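Side-chain contacts in chromosome replication initiation protein (Geobacillus kaustophilus, PDB 2VN2), which probably acts in the primosome to initiate chromosome replication, and is represented here by its N-terminal domain, which binds magnesium: residues L22-Q27 against Y111-Q116; L38-S43 against E59-S64; A55-R60 against A66-M71. All blocks are in the same frame, centred on the assembly; numbering follows the deposited sequence.

Contact 1 (L22-Q27 against Y111-Q116); sequences LGHYKQ and YTQAAQ. With MG (magnesium ion), chain E.
A magnesium ion is gripped between His24 and Gln27 on the loop 22-27 and Gln113 on the facing helix. His24 gives it ND1, 2.3 Å from the metal, with the imidazole brought there by a first torsion that sets CG anti to the carbonyl carbon (chi1 -58°). Gln113 reaches in from the opposite direction on a long chain bent at chi2, its amide carbon CD 2.6 Å from the magnesium. The Gln27 chain is extended beyond CG, and its own CD also lies 2.6 Å from the ion. The His24 ring and the Gln113 amide are turned 33° apart around the metal, the two amides 40°. The backbones stay well separated, His24 CA lying 10.9 Å from Gln113 CA, and it is the ion that bridges them. His109, one helical turn before Gln113, completes the protein side of the site through NE2. At the surface of the DnaD N-terminal domain, the metal thus joins the loop between helices 19-22 and 32-45 to the long helix 100-116, where His24 also packs on Leu106 and Leu110.

Contact 2 (L38-S43 against E59-S64); sequences LLHMQS and ERMTVS
His40 sets the edge of its ring against Arg60: ND1 makes a close polar approach, 2.8 Å from Arg60 NH1, which lies near the ring plane. The side chains run antiparallel alongside one another, with ring and guanidinium planes 68° apart. Further along the ring, His40 CE1 meets the aliphatic root of the arginine, 3.5 Å from Arg60 CB. Met61 meets the far side of the ring obliquely, its CG 3.7 Å from His40 CD2, and its sulfur makes an oblique sulfur-aromatic contact with the same ring. Ser43, one turn on from His40, brings OG to 3.6 Å from Arg60 NH2, a loose approach. These residues join helix 32-45 to residues 59-64, probably the turn of a helix-turn-helix formed by helices 54-59 and 65-77 in what is likely a winged-helix domain. Arg60 bends at chi3 (-97°), which carries the guanidinium back over helix 32-45, where it also makes a cation-pi contact with Phe44. With an alanine at His40, a gap would probably open between helix 32-45 and the Arg60 and Met61 side chains, and Tyr25 of the second subunit would lose its imidazole partner. That tyrosine's OH is hydrogen-bonded to His40 NE2, the main polar bond of the ring. Outward again, Met61 leans on Leu37 and Cys68, while Thr62 OG1 is hydrogen-bonded to Glu32 of the second subunit.

Contact 3 (A55-R60 against A66-M71); sequences AELAER and AECMEM
The two helices come within 5.9 Å of each other at Ala58 CA and Cys68 CA, a close backbone approach at two small residues. Cys68 supplies the central side chain. Its SG stands anti to the backbone N (chi1 -177°), which directs it at the Leu57-Ala58 side of helix 54-59, 3.3 Å from Leu57 CB, a tight contact made chiefly with the CB of the leucine. The same sulfur passes 3.9 Å from the backbone N of Ala58. Beside it, Ala58 CB meets Cys68 CB at 3.9 Å, methyl against methylene, consistent with the small alanine side chain leaving the backbones close. The side-chain contacts are apolar. Helices 54-59 and 65-77 are probably the two helices of a helix-turn-helix, and the contact packs the end of the helix before the turn on the start of the helix after it. Glu67 OE2 is hydrogen-bonded to Ser64 N at the start of helix 65-77, as in a capping box, with Ser64 at the N-cap position and its own side chain capping a backbone N. Leu57 also packs on Met41 and Phe44 of helix 32-45 and on Pro52, while Cys68 also touches Met61, so the three helices close around this point.

Overall arrangement
Contacts 2 and 3 lie buried on the same side of the domain, their centres 7 Å apart, and share Glu59 and Arg60. Between them they unite helices 32-45, 54-59 and 65-77, touching directly where Met41 meets Leu57 and Met61 meets Cys68. Contact 1 lies at the surface across the chain's centre, about 25 Å from contact 2 between centres. Their chemistry follows their place: a metal bridges widely spaced backbones in contact 1, an imidazole, a guanidinium and a thioether meet in contact 2, and contact 3 is wholly apolar. Contacts 1 and 2 both also meet the second subunit, through Tyr25 and His40.

Contact 1 (L22-Q27 against Y111-Q116)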
loop_
_atom_site.group_PDB
_atom_site.type_symbol
_atom_site.label_atom_id
_atom_site.label_comp_id
_atom_site.label_asym_id
_atom_site.label_seq_id
_atom_site.Cartn_x
_atom_site.Cartn_y
_atom_site.Cartn_z
ATOM N N LEU A 22 -7.284 0.526 -10.700
ATOM C CA LEU A 22 -7.269 -0.802 -11.285
ATOM C C LEU A 22 -8.582 -1.232 -11.848
ATOM O O LEU A 22 -8.632 -1.825 -12.889
ATOM C CB LEU A 22 -6.883 -1.753 -10.158
ATOM C CG LEU A 22 -6.343 -3.061 -10.583
ATOM C CD1 LEU A 22 -5.177 -2.836 -11.456
ATOM C CD2 LEU A 22 -5.938 -3.777 -9.291
ATOM N N GLY A 23 -9.674 -0.928 -11.159
ATOM C CA GLY A 23 -10.972 -1.345 -11.617
ATOM C C GLY A 23 -11.541 -0.532 -12.808
ATOM O O GLY A 23 -12.592 -0.900 -13.377
ATOM N N HIS A 24 -10.914 0.565 -13.184
ATOM C CA HIS A 24 -11.538 1.483 -14.120
ATOM C C HIS A 24 -10.604 2.187 -15.041
ATOM O O HIS A 24 -11.055 3.015 -15.730
ATOM C CB HIS A 24 -12.295 2.596 -13.366
ATOM C CG HIS A 24 -13.367 2.081 -12.433
ATOM N ND1 HIS A 24 -14.685 1.878 -12.834
ATOM C CD2 HIS A 24 -13.308 1.714 -11.126
ATOM C CE1 HIS A 24 -15.391 1.422 -11.793
ATOM N NE2 HIS A 24 -14.569 1.273 -10.761
ATOM N N TYR A 25 -9.312 1.894 -15.043
ATOM C CA TYR A 25 -8.405 2.583 -15.947
ATOM C C TYR A 25 -8.759 2.355 -17.406
ATOM O O TYR A 25 -8.537 3.223 -18.182
ATOM C CB TYR A 25 -6.941 2.198 -15.707
ATOM C CG TYR A 25 -6.611 0.782 -16.122
ATOM C CD1 TYR A 25 -6.169 0.475 -17.448
ATOM C CD2 TYR A 25 -6.766 -0.276 -15.203
ATOM C CE1 TYR A 25 -5.933 -0.852 -17.830
ATOM C CE2 TYR A 25 -6.452 -1.622 -15.561
ATOM C CZ TYR A 25 -6.047 -1.893 -16.876
ATOM O OH TYR A 25 -5.756 -3.178 -17.194
ATOM N N LYS A 26 -9.218 1.157 -17.790
ATOM C CA LYS A 26 -9.658 0.862 -19.222
ATOM C C LYS A 26 -10.840 1.718 -19.619
ATOM O O LYS A 26 -10.804 2.400 -20.639
ATOM C CB LYS A 26 -9.943 -0.657 -19.491
ATOM C CG LYS A 26 -10.881 -0.956 -20.637
ATOM C CD LYS A 26 -11.819 -2.108 -20.235
ATOM C CE LYS A 26 -12.393 -2.787 -21.532
ATOM N NZ LYS A 26 -13.079 -4.228 -21.260
ATOM N N GLN A 27 -11.852 1.714 -18.786
ATOM C CA GLN A 27 -12.943 2.638 -18.941
ATOM C C GLN A 27 -12.521 4.098 -19.002
ATOM O O GLN A 27 -13.319 4.897 -19.468
ATOM C CB GLN A 27 -13.981 2.464 -17.812
ATOM C CG GLN A 27 -15.157 1.504 -18.115
ATOM C CD GLN A 27 -15.939 0.882 -16.798
ATOM O OE1 GLN A 27 -15.359 0.206 -15.889
ATOM N NE2 GLN A 27 -17.270 1.170 -16.736
ATOM N N TYR A 111 -19.012 8.683 -10.184
ATOM C CA TYR A 111 -20.225 9.389 -9.904
ATOM C C TYR A 111 -21.405 9.068 -10.858
ATOM O O TYR A 111 -22.525 8.921 -10.471
ATOM C CB TYR A 111 -19.977 10.878 -9.983
ATOM C CG TYR A 111 -20.742 11.481 -8.891
ATOM C CD1 TYR A 111 -20.381 11.177 -7.581
ATOM C CD2 TYR A 111 -21.886 12.260 -9.121
ATOM C CE1 TYR A 111 -21.066 11.655 -6.494
ATOM C CE2 TYR A 111 -22.616 12.764 -8.020
ATOM C CZ TYR A 111 -22.171 12.456 -6.674
ATOM O OH TYR A 111 -22.823 12.911 -5.462
ATOM N N THR A 112 -21.084 9.036 -12.116
ATOM C CA THR A 112 -21.978 8.660 -13.213
ATOM C C THR A 112 -22.376 7.213 -13.125
ATOM O O THR A 112 -23.547 6.949 -13.200
ATOM C CB THR A 112 -21.254 9.013 -14.547
ATOM O OG1 THR A 112 -21.110 10.437 -14.587
ATOM C CG2 THR A 112 -21.968 8.430 -15.822
ATOM N N GLN A 113 -21.446 6.277 -12.900
ATOM C CA GLN A 113 -21.806 4.868 -12.614
ATOM C C GLN A 113 -22.753 4.714 -11.401
ATOM O O GLN A 113 -23.589 3.834 -11.412
ATOM C CB GLN A 113 -20.509 4.071 -12.363
ATOM C CG GLN A 113 -20.273 2.541 -12.812
ATOM C CD GLN A 113 -18.736 2.270 -13.323
ATOM O OE1 GLN A 113 -17.684 2.259 -12.590
ATOM N NE2 GLN A 113 -18.667 2.039 -14.649
ATOM N N ALA A 114 -22.567 5.488 -10.314
ATOM C CA ALA A 114 -23.349 5.381 -9.090
ATOM C C ALA A 114 -24.847 5.733 -9.404
ATOM O O ALA A 114 -25.760 4.998 -8.980
ATOM C CB ALA A 114 -22.797 6.330 -8.007
ATOM N N ALA A 115 -25.046 6.832 -10.115
ATOM C CA ALA A 115 -26.320 7.381 -10.469
ATOM C C ALA A 115 -27.146 6.530 -11.405
ATOM O O ALA A 115 -28.384 6.495 -11.263
ATOM C CB ALA A 115 -26.104 8.733 -11.087
ATOM N N GLN A 116 -26.462 5.840 -12.332
ATOM C CA GLN A 116 -26.993 4.936 -13.348
ATOM C C GLN A 116 -27.303 3.588 -12.761
ATOM O O GLN A 116 -28.148 2.817 -13.315
ATOM C CB GLN A 116 -26.004 4.815 -14.525
ATOM C CG GLN A 116 -25.871 6.219 -15.186
ATOM C CD GLN A 116 -25.065 6.325 -16.508
ATOM O OE1 GLN A 116 -24.227 5.440 -16.872
ATOM N NE2 GLN A 116 -25.319 7.482 -17.249
HETATM MG MG MG E . -16.364 1.871 -14.406
#

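Contact 2 (L38-S43 against E59-S64)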
loop_
_atom_site.group_PDB
_atom_site.type_symbol
_atom_site.label_atom_id
_atom_site.label_comp_id
_atom_site.label_asym_id
_atom_site.label_seq_id
_atom_site.Cartn_x
_atom_site.Cartn_y
_atom_site.Cartn_z
ATOM N N LEU A 38 2.312 5.298 -14.937
ATOM C CA LEU A 38 1.790 6.090 -13.796
ATOM C C LEU A 38 2.365 5.558 -12.466
ATOM O O LEU A 38 2.748 6.335 -11.541
ATOM C CB LEU A 38 0.223 5.959 -13.810
ATOM C CG LEU A 38 -0.461 6.779 -14.906
ATOM C CD1 LEU A 38 -1.995 6.612 -14.853
ATOM C CD2 LEU A 38 -0.005 8.307 -14.966
ATOM N N LEU A 39 2.426 4.216 -12.355
ATOM C CA LEU A 39 3.064 3.522 -11.128
ATOM C C LEU A 39 4.460 3.889 -11.124
ATOM O O LEU A 39 4.943 4.292 -10.063
ATOM C CB LEU A 39 2.997 1.971 -11.199
ATOM C CG LEU A 39 1.649 1.333 -10.744
ATOM C CD1 LEU A 39 0.355 2.213 -10.814
ATOM C CD2 LEU A 39 1.354 -0.136 -11.284
ATOM N N HIS A 40 5.194 3.759 -12.277
ATOM C CA HIS A 40 6.647 4.232 -12.138
ATOM C C HIS A 40 6.715 5.730 -11.700
ATOM O O HIS A 40 7.565 6.059 -10.871
ATOM C CB HIS A 40 7.561 4.031 -13.322
ATOM C CG HIS A 40 7.789 2.606 -13.712
ATOM N ND1 HIS A 40 8.636 1.760 -13.037
ATOM C CD2 HIS A 40 7.268 1.881 -14.727
ATOM C CE1 HIS A 40 8.625 0.573 -13.615
ATOM N NE2 HIS A 40 7.799 0.625 -14.641
ATOM N N MET A 41 5.886 6.627 -12.264
ATOM C CA MET A 41 5.918 8.025 -11.821
ATOM C C MET A 41 5.595 8.124 -10.395
ATOM O O MET A 41 6.289 8.808 -9.758
ATOM C CB MET A 41 5.007 9.021 -12.526
ATOM C CG MET A 41 5.299 9.243 -14.101
ATOM S SD MET A 41 3.873 10.088 -14.980
ATOM C CE MET A 41 3.518 11.168 -13.672
ATOM N N GLN A 42 4.568 7.450 -9.882
ATOM C CA GLN A 42 4.281 7.522 -8.418
ATOM C C GLN A 42 5.538 7.188 -7.587
ATOM O O GLN A 42 5.900 7.860 -6.629
ATOM C CB GLN A 42 3.148 6.599 -8.011
ATOM C CG GLN A 42 2.750 6.761 -6.526
ATOM C CD GLN A 42 1.808 5.637 -6.063
ATOM O OE1 GLN A 42 1.061 5.001 -6.901
ATOM N NE2 GLN A 42 1.861 5.313 -4.722
ATOM N N SER A 43 6.222 6.154 -8.030
ATOM C CA SER A 43 7.395 5.618 -7.355
ATOM C C SER A 43 8.573 6.614 -7.283
ATOM O O SER A 43 9.263 6.700 -6.273
ATOM C CB SER A 43 7.809 4.359 -8.129
ATOM O OG SER A 43 8.901 3.733 -7.514
ATOM N N GLU A 59 13.656 3.392 -18.164
ATOM C CA GLU A 59 14.795 2.565 -17.740
ATOM C C GLU A 59 14.252 1.327 -17.099
ATOM O O GLU A 59 14.847 0.286 -17.272
ATOM C CB GLU A 59 15.803 3.335 -16.809
ATOM C CG GLU A 59 15.774 3.056 -15.251
ATOM C CD GLU A 59 16.425 4.239 -14.316
ATOM O OE1 GLU A 59 17.419 4.885 -14.793
ATOM O OE2 GLU A 59 15.947 4.517 -13.144
ATOM N N ARG A 60 13.116 1.423 -16.385
ATOM C CA ARG A 60 12.462 0.236 -15.746
ATOM C C ARG A 60 11.292 -0.330 -16.564
ATOM O O ARG A 60 10.584 -1.176 -16.097
ATOM C CB ARG A 60 12.083 0.519 -14.256
ATOM C CG ARG A 60 13.242 1.159 -13.330
ATOM C CD ARG A 60 12.832 1.341 -11.780
ATOM N NE ARG A 60 12.330 2.670 -11.295
ATOM C CZ ARG A 60 11.102 3.033 -10.773
ATOM N NH1 ARG A 60 9.990 2.223 -10.628
ATOM N NH2 ARG A 60 10.991 4.325 -10.372
ATOM N N MET A 61 11.088 0.117 -17.811
ATOM C CA MET A 61 9.934 -0.350 -18.621
ATOM C C MET A 61 10.469 -1.095 -19.859
ATOM O O MET A 61 11.650 -0.954 -20.196
ATOM C CB MET A 61 9.011 0.803 -19.111
ATOM C CG MET A 61 8.663 1.801 -18.206
ATOM S SD MET A 61 7.307 3.013 -18.606
ATOM C CE MET A 61 8.387 3.871 -17.754
ATOM N N THR A 62 9.606 -1.809 -20.567
ATOM C CA THR A 62 10.035 -2.459 -21.800
ATOM C C THR A 62 10.050 -1.514 -23.029
ATOM O O THR A 62 10.435 -1.949 -24.138
ATOM C CB THR A 62 9.119 -3.603 -22.174
ATOM O OG1 THR A 62 7.822 -3.049 -22.404
ATOM C CG2 THR A 62 9.109 -4.734 -21.075
ATOM N N VAL A 63 9.608 -0.265 -22.871
ATOM C CA VAL A 63 9.570 0.683 -23.952
ATOM C C VAL A 63 10.835 1.645 -24.033
ATOM O O VAL A 63 11.476 1.889 -23.006
ATOM C CB VAL A 63 8.247 1.503 -23.919
ATOM C CG1 VAL A 63 7.080 0.538 -24.010
ATOM C CG2 VAL A 63 8.138 2.296 -22.726
ATOM N N SER A 64 11.146 2.192 -25.211
ATOM C CA SER A 64 12.204 3.131 -25.329
ATOM C C SER A 64 11.849 4.462 -24.679
ATOM O O SER A 64 10.688 4.777 -24.328
ATOM C CB SER A 64 12.537 3.355 -26.837
ATOM O OG SER A 64 11.435 3.977 -27.493
#

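Contact 3 (A55-R60 against A66-M71)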
loop_
_atom_site.group_PDB
_atom_site.type_symbol
_atom_site.label_atom_id
_atom_site.label_comp_id
_atom_site.label_asym_id
_atom_site.label_seq_id
_atom_site.Cartn_x
_atom_site.Cartn_y
_atom_site.Cartn_z
ATOM N N ALA A 55 13.500 9.313 -20.135
ATOM C CA ALA A 55 14.558 8.335 -19.950
ATOM C C ALA A 55 14.577 7.679 -18.574
ATOM O O ALA A 55 14.879 6.498 -18.461
ATOM C CB ALA A 55 15.936 8.939 -20.246
ATOM N N GLU A 56 14.322 8.427 -17.511
ATOM C CA GLU A 56 14.318 7.785 -16.172
ATOM C C GLU A 56 13.118 6.820 -16.102
ATOM O O GLU A 56 13.255 5.658 -15.692
ATOM C CB GLU A 56 14.295 8.827 -15.016
ATOM C CG GLU A 56 15.651 9.720 -14.942
ATOM C CD GLU A 56 15.588 10.947 -13.958
ATOM O OE1 GLU A 56 14.582 11.708 -13.947
ATOM O OE2 GLU A 56 16.573 11.153 -13.184
ATOM N N LEU A 57 11.959 7.281 -16.576
ATOM C CA LEU A 57 10.783 6.397 -16.719
ATOM C C LEU A 57 11.088 5.191 -17.556
ATOM O O LEU A 57 10.766 4.101 -17.114
ATOM C CB LEU A 57 9.432 7.132 -17.092
ATOM C CG LEU A 57 9.068 8.331 -16.157
ATOM C CD1 LEU A 57 8.166 9.434 -16.789
ATOM C CD2 LEU A 57 8.436 7.859 -14.888
ATOM N N ALA A 58 11.770 5.315 -18.689
ATOM C CA ALA A 58 11.877 4.142 -19.620
ATOM C C ALA A 58 12.796 3.045 -19.131
ATOM O O ALA A 58 12.710 1.897 -19.620
ATOM C CB ALA A 58 12.320 4.563 -21.034
ATOM N N GLU A 59 13.656 3.392 -18.164
ATOM C CA GLU A 59 14.795 2.565 -17.740
ATOM C C GLU A 59 14.252 1.327 -17.099
ATOM O O GLU A 59 14.847 0.286 -17.272
ATOM C CB GLU A 59 15.803 3.335 -16.809
ATOM C CG GLU A 59 15.774 3.056 -15.251
ATOM C CD GLU A 59 16.425 4.239 -14.316
ATOM O OE1 GLU A 59 17.419 4.885 -14.793
ATOM O OE2 GLU A 59 15.947 4.517 -13.144
ATOM N N ARG A 60 13.116 1.423 -16.385
ATOM C CA ARG A 60 12.462 0.236 -15.746
ATOM C C ARG A 60 11.292 -0.330 -16.564
ATOM O O ARG A 60 10.584 -1.176 -16.097
ATOM C CB ARG A 60 12.083 0.519 -14.256
ATOM C CG ARG A 60 13.242 1.159 -13.330
ATOM C CD ARG A 60 12.832 1.341 -11.780
ATOM N NE ARG A 60 12.330 2.670 -11.295
ATOM C CZ ARG A 60 11.102 3.033 -10.773
ATOM N NH1 ARG A 60 9.990 2.223 -10.628
ATOM N NH2 ARG A 60 10.991 4.325 -10.372
ATOM N N ALA A 66 11.989 7.190 -26.115
ATOM C CA ALA A 66 11.174 7.937 -27.076
ATOM C C ALA A 66 9.678 7.584 -26.979
ATOM O O ALA A 66 8.835 8.500 -27.064
ATOM C CB ALA A 66 11.773 7.717 -28.549
ATOM N N GLU A 67 9.350 6.289 -26.809
ATOM C CA GLU A 67 7.938 5.799 -26.658
ATOM C C GLU A 67 7.384 6.323 -25.392
ATOM O O GLU A 67 6.296 6.847 -25.366
ATOM C CB GLU A 67 7.877 4.266 -26.625
ATOM C CG GLU A 67 8.289 3.620 -27.933
ATOM C CD GLU A 67 8.478 2.076 -27.884
ATOM O OE1 GLU A 67 7.440 1.435 -28.219
ATOM O OE2 GLU A 67 9.598 1.496 -27.548
ATOM N N CYS A 68 8.171 6.202 -24.325
ATOM C CA CYS A 68 7.835 6.785 -22.995
ATOM C C CYS A 68 7.558 8.333 -23.105
ATOM O O CYS A 68 6.525 8.837 -22.661
ATOM C CB CYS A 68 8.950 6.337 -21.955
ATOM S SG CYS A 68 8.573 6.923 -20.290
ATOM N N MET A 69 8.368 9.105 -23.802
ATOM C CA MET A 69 7.991 10.549 -23.997
ATOM C C MET A 69 6.700 10.717 -24.743
ATOM O O MET A 69 5.902 11.626 -24.477
ATOM C CB MET A 69 9.074 11.378 -24.766
ATOM C CG MET A 69 8.514 12.862 -25.028
ATOM S SD MET A 69 8.342 13.739 -23.424
ATOM C CE MET A 69 6.645 14.300 -23.265
ATOM N N GLU A 70 6.481 9.859 -25.733
ATOM C CA GLU A 70 5.179 9.827 -26.459
ATOM C C GLU A 70 4.020 9.548 -25.512
ATOM O O GLU A 70 2.963 10.167 -25.576
ATOM C CB GLU A 70 5.343 8.668 -27.458
ATOM C CG GLU A 70 4.429 8.461 -28.665
ATOM C CD GLU A 70 4.881 9.277 -29.869
ATOM O OE1 GLU A 70 4.405 10.459 -29.866
ATOM O OE2 GLU A 70 5.677 8.754 -30.757
ATOM N N MET A 71 4.201 8.550 -24.627
ATOM C CA MET A 71 3.155 8.163 -23.683
ATOM C C MET A 71 2.906 9.309 -22.691
ATOM O O MET A 71 1.809 9.543 -22.411
ATOM C CB MET A 71 3.605 6.892 -22.921
ATOM C CG MET A 71 3.974 5.714 -23.804
ATOM S SD MET A 71 4.566 4.181 -23.006
ATOM C CE MET A 71 3.172 3.916 -21.901
#